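Local structure of acyl-CoA dehydrogenase (Thermus thermophilus, 2Z1Q) at residues Asp444-Lys454 with Ala489-Arg500. The protein probably oxidises saturated acyl-CoA thioesters to their 2,3-dehydroacyl-CoA products, using bound FAD as the cofactor. Sequence-based numbering, arbitrary orientation.
Sequences DLELHQVQNLK and AYAAESALLRAR
The antiparallel pair of helices 445-468 and 476-502, the latter in an acyl-CoA dehydrogenase C-terminal family region, brings V450 against E493 and R500 against D444 and E446. The N-to-C directions of the short segments 445-454 and 489-500 are 159° apart, nearly antiparallel; their axes approach to 9.5 Å, and the backbones come nearest at V450 and A489. V450 fills the middle of the interface with both methyls: CG1, anti to the backbone N, meets E493 CB at 3.6 Å, while CG2 touches L496 CD1 and A492 CB. Next to it, L447 CD2 packs on L496 CB at 3.9 Å and also reaches L497 CD2; L453 CB rests on A489 CB. Salt bridges border this apolar strip. Where 445-454 begins, the bent R500 chain lets its guanidinium reach two acids. E446 OE1 lies at the edge, in plane, 2.9 Å from NH1, with the carboxylate turned only 21° from the guanidinium; D444 OD2, of a poorly ordered residue, approaches obliquely and takes a weak hydrogen bond from NH2, its N-H...O angle 120°. Farther along, K454, extended beyond CG, puts NZ on the syn side of E493 OE1, somewhat out of the carboxylate plane; the modelled 2.5 Å is short and its exact length doubtful. NZ also donates to Q451 OE1 at 2.8 Å. Q451 OE1 and E493 OE1, both acceptors 3.5 Å apart, do not bond to each other but share this ammonium. W14 O also accepts from K454 NZ, and R322 of helix 300-331 pairs with E493 OE2. Helix 505-528 meets E446 and L453 through L514 and A521, its R511 pairs with E446 OE2, and Y490 and S494 lean on helix 300-331.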
loop_
_atom_site.group_PDB
_atom_site.type_symbol
_atom_site.label_atom_id
_atom_site.label_comp_id
_atom_site.label_asym_id
_atom_site.label_seq_id
_atom_site.Cartn_x
_atom_site.Cartn_y
_atom_site.Cartn_z
ATOM N N ASP B 444 -15.602 -24.757 22.160
ATOM C CA ASP B 444 -15.573 -23.409 21.619
ATOM C C ASP B 444 -14.113 -22.973 21.662
ATOM O O ASP B 444 -13.767 -21.909 22.181
ATOM C CB ASP B 444 -16.449 -22.485 22.459
ATOM C CG ASP B 444 -17.082 -21.390 21.633
ATOM O OD1 ASP B 444 -17.978 -20.692 22.153
ATOM O OD2 ASP B 444 -16.680 -21.234 20.458
ATOM N N LEU B 445 -13.259 -23.835 21.119
ATOM C CA LEU B 445 -11.825 -23.606 21.081
ATOM C C LEU B 445 -11.493 -22.279 20.415
ATOM O O LEU B 445 -10.531 -21.612 20.798
ATOM C CB LEU B 445 -11.125 -24.753 20.334
ATOM C CG LEU B 445 -11.417 -26.192 20.787
ATOM C CD1 LEU B 445 -12.733 -26.660 20.174
ATOM C CD2 LEU B 445 -10.284 -27.120 20.354
ATOM N N GLU B 446 -12.289 -21.891 19.423
ATOM C CA GLU B 446 -12.041 -20.635 18.733
ATOM C C GLU B 446 -12.081 -19.480 19.719
ATOM O O GLU B 446 -11.173 -18.650 19.741
ATOM C CB GLU B 446 -13.064 -20.422 17.619
ATOM C CG GLU B 446 -12.998 -21.474 16.535
ATOM C CD GLU B 446 -13.836 -21.114 15.333
ATOM O OE1 GLU B 446 -15.013 -20.741 15.527
ATOM O OE2 GLU B 446 -13.323 -21.202 14.197
ATOM N N LEU B 447 -13.124 -19.439 20.543
ATOM C CA LEU B 447 -13.247 -18.383 21.542
ATOM C C LEU B 447 -12.139 -18.500 22.569
ATOM O O LEU B 447 -11.775 -17.520 23.217
ATOM C CB LEU B 447 -14.613 -18.437 22.239
ATOM C CG LEU B 447 -15.795 -17.876 21.444
ATOM C CD1 LEU B 447 -17.023 -17.801 22.330
ATOM C CD2 LEU B 447 -15.448 -16.494 20.922
ATOM N N HIS B 448 -11.599 -19.705 22.717
ATOM C CA HIS B 448 -10.515 -19.933 23.657
ATOM C C HIS B 448 -9.226 -19.286 23.142
ATOM O O HIS B 448 -8.486 -18.663 23.896
ATOM C CB HIS B 448 -10.279 -21.432 23.856
ATOM C CG HIS B 448 -9.129 -21.740 24.764
ATOM N ND1 HIS B 448 -8.216 -22.737 24.498
ATOM C CD2 HIS B 448 -8.741 -21.177 25.933
ATOM C CE1 HIS B 448 -7.312 -22.774 25.463
ATOM N NE2 HIS B 448 -7.608 -21.838 26.347
ATOM N N GLN B 449 -8.963 -19.450 21.851
ATOM C CA GLN B 449 -7.768 -18.874 21.242
ATOM C C GLN B 449 -7.818 -17.359 21.415
ATOM O O GLN B 449 -6.793 -16.704 21.625
ATOM C CB GLN B 449 -7.711 -19.262 19.763
ATOM C CG GLN B 449 -7.873 -20.758 19.544
ATOM C CD GLN B 449 -7.907 -21.143 18.085
ATOM O OE1 GLN B 449 -8.542 -20.475 17.272
ATOM N NE2 GLN B 449 -7.228 -22.231 17.742
ATOM N N VAL B 450 -9.026 -16.809 21.352
ATOM C CA VAL B 450 -9.216 -15.379 21.537
ATOM C C VAL B 450 -8.794 -15.011 22.948
ATOM O O VAL B 450 -8.142 -13.989 23.169
ATOM C CB VAL B 450 -10.691 -14.989 21.300
ATOM C CG1 VAL B 450 -11.012 -13.669 21.986
ATOM C CG2 VAL B 450 -10.943 -14.889 19.806
ATOM N N GLN B 451 -9.145 -15.850 23.912
ATOM C CA GLN B 451 -8.768 -15.570 25.284
ATOM C C GLN B 451 -7.262 -15.636 25.456
ATOM O O GLN B 451 -6.689 -14.839 26.195
ATOM C CB GLN B 451 -9.447 -16.550 26.244
ATOM C CG GLN B 451 -10.959 -16.438 26.231
ATOM C CD GLN B 451 -11.445 -15.028 26.534
ATOM O OE1 GLN B 451 -12.090 -14.389 25.701
ATOM N NE2 GLN B 451 -11.140 -14.538 27.731
ATOM N N ASN B 452 -6.621 -16.584 24.778
ATOM C CA ASN B 452 -5.168 -16.722 24.884
ATOM C C ASN B 452 -4.451 -15.483 24.323
ATOM O O ASN B 452 -3.435 -15.055 24.870
ATOM C CB ASN B 452 -4.694 -18.002 24.177
ATOM C CG ASN B 452 -4.933 -19.277 25.014
ATOM O OD1 ASN B 452 -4.725 -20.396 24.528
ATOM N ND2 ASN B 452 -5.360 -19.108 26.268
ATOM N N LEU B 453 -4.982 -14.901 23.249
ATOM C CA LEU B 453 -4.394 -13.694 22.669
ATOM C C LEU B 453 -4.366 -12.636 23.755
ATOM O O LEU B 453 -3.347 -11.978 23.955
ATOM C CB LEU B 453 -5.225 -13.193 21.475
ATOM C CG LEU B 453 -5.193 -14.088 20.234
ATOM C CD1 LEU B 453 -6.120 -13.554 19.162
ATOM C CD2 LEU B 453 -3.768 -14.166 19.719
ATOM N N LYS B 454 -5.478 -12.498 24.478
ATOM C CA LYS B 454 -5.564 -11.524 25.566
ATOM C C LYS B 454 -4.465 -11.815 26.572
ATOM O O LYS B 454 -3.803 -10.903 27.061
ATOM C CB LYS B 454 -6.913 -11.605 26.265
ATOM C CG LYS B 454 -8.080 -11.539 25.311
ATOM C CD LYS B 454 -9.394 -11.597 26.054
ATOM C CE LYS B 454 -10.548 -11.570 25.078
ATOM N NZ LYS B 454 -11.847 -11.595 25.802
ATOM N N ALA B 489 -7.186 -9.200 18.857
ATOM C CA ALA B 489 -7.972 -9.864 19.875
ATOM C C ALA B 489 -9.370 -9.262 19.836
ATOM O O ALA B 489 -10.346 -9.971 19.604
ATOM C CB ALA B 489 -7.330 -9.657 21.256
ATOM N N TYR B 490 -9.453 -7.951 20.041
ATOM C CA TYR B 490 -10.736 -7.260 20.028
ATOM C C TYR B 490 -11.485 -7.522 18.727
ATOM O O TYR B 490 -12.663 -7.861 18.741
ATOM C CB TYR B 490 -10.515 -5.760 20.224
ATOM C CG TYR B 490 -11.781 -4.963 20.404
ATOM C CD1 TYR B 490 -12.264 -4.157 19.379
ATOM C CD2 TYR B 490 -12.499 -5.006 21.607
ATOM C CE1 TYR B 490 -13.420 -3.412 19.532
ATOM C CE2 TYR B 490 -13.665 -4.262 21.771
ATOM C CZ TYR B 490 -14.117 -3.467 20.723
ATOM O OH TYR B 490 -15.264 -2.729 20.839
ATOM N N ALA B 491 -10.788 -7.400 17.603
ATOM C CA ALA B 491 -11.401 -7.630 16.297
ATOM C C ALA B 491 -11.893 -9.065 16.119
ATOM O O ALA B 491 -13.028 -9.284 15.702
ATOM C CB ALA B 491 -10.416 -7.290 15.182
ATOM N N ALA B 492 -11.038 -10.036 16.428
ATOM C CA ALA B 492 -11.416 -11.441 16.265
ATOM C C ALA B 492 -12.600 -11.790 17.138
ATOM O O ALA B 492 -13.569 -12.386 16.684
ATOM C CB ALA B 492 -10.235 -12.361 16.595
ATOM N N GLU B 493 -12.507 -11.402 18.400
ATOM C CA GLU B 493 -13.568 -11.671 19.350
ATOM C C GLU B 493 -14.864 -11.036 18.883
ATOM O O GLU B 493 -15.896 -11.699 18.801
ATOM C CB GLU B 493 -13.185 -11.135 20.729
ATOM C CG GLU B 493 -14.311 -11.216 21.745
ATOM C CD GLU B 493 -13.863 -10.839 23.142
ATOM O OE1 GLU B 493 -13.520 -11.751 23.923
ATOM O OE2 GLU B 493 -13.838 -9.632 23.454
ATOM N N SER B 494 -14.806 -9.748 18.566
ATOM C CA SER B 494 -15.991 -9.049 18.115
ATOM C C SER B 494 -16.524 -9.703 16.837
ATOM O O SER B 494 -17.729 -9.702 16.589
ATOM C CB SER B 494 -15.676 -7.564 17.903
ATOM O OG SER B 494 -14.903 -7.355 16.736
ATOM N N ALA B 495 -15.638 -10.289 16.036
ATOM C CA ALA B 495 -16.070 -10.942 14.805
ATOM C C ALA B 495 -16.697 -12.317 15.084
ATOM O O ALA B 495 -17.660 -12.714 14.418
ATOM C CB ALA B 495 -14.904 -11.108 13.867
ATOM N N LEU B 496 -16.135 -13.030 16.060
ATOM C CA LEU B 496 -16.616 -14.366 16.418
ATOM C C LEU B 496 -17.959 -14.339 17.131
ATOM O O LEU B 496 -18.863 -15.097 16.789
ATOM C CB LEU B 496 -15.578 -15.081 17.291
ATOM C CG LEU B 496 -14.734 -16.165 16.608
ATOM C CD1 LEU B 496 -13.422 -16.351 17.354
ATOM C CD2 LEU B 496 -15.521 -17.474 16.554
ATOM N N LEU B 497 -18.086 -13.466 18.123
ATOM C CA LEU B 497 -19.335 -13.363 18.865
ATOM C C LEU B 497 -20.490 -12.982 17.953
ATOM O O LEU B 497 -21.619 -13.410 18.170
ATOM C CB LEU B 497 -19.201 -12.338 19.991
ATOM C CG LEU B 497 -18.190 -12.693 21.083
ATOM C CD1 LEU B 497 -18.154 -11.604 22.135
ATOM C CD2 LEU B 497 -18.566 -14.020 21.713
ATOM N N ARG B 498 -20.216 -12.180 16.928
ATOM C CA ARG B 498 -21.270 -11.773 16.006
ATOM C C ARG B 498 -21.625 -12.934 15.076
ATOM O O ARG B 498 -22.793 -13.130 14.740
ATOM C CB ARG B 498 -20.837 -10.546 15.190
ATOM C CG ARG B 498 -21.798 -10.142 14.055
ATOM C CD ARG B 498 -21.256 -8.965 13.238
ATOM N NE ARG B 498 -22.082 -8.662 12.066
ATOM C CZ ARG B 498 -21.750 -7.794 11.109
ATOM N NH1 ARG B 498 -22.579 -7.592 10.088
ATOM N NH2 ARG B 498 -20.596 -7.132 11.162
ATOM N N ALA B 499 -20.620 -13.706 14.670
ATOM C CA ALA B 499 -20.849 -14.833 13.777
ATOM C C ALA B 499 -21.799 -15.872 14.398
ATOM O O ALA B 499 -22.549 -16.541 13.686
ATOM C CB ALA B 499 -19.524 -15.493 13.413
ATOM N N ARG B 500 -21.743 -15.991 15.726
ATOM C CA ARG B 500 -22.581 -16.931 16.476
ATOM C C ARG B 500 -24.056 -16.548 16.401
ATOM O O ARG B 500 -24.928 -17.411 16.285
ATOM C CB ARG B 500 -22.129 -16.980 17.945
ATOM C CG ARG B 500 -20.754 -17.614 18.150
ATOM C CD ARG B 500 -20.768 -19.093 17.782
ATOM N NE ARG B 500 -19.506 -19.556 17.209
ATOM C CZ ARG B 500 -18.350 -19.613 17.863
ATOM N NH1 ARG B 500 -17.261 -20.051 17.242
ATOM N NH2 ARG B 500 -18.278 -19.242 19.133
#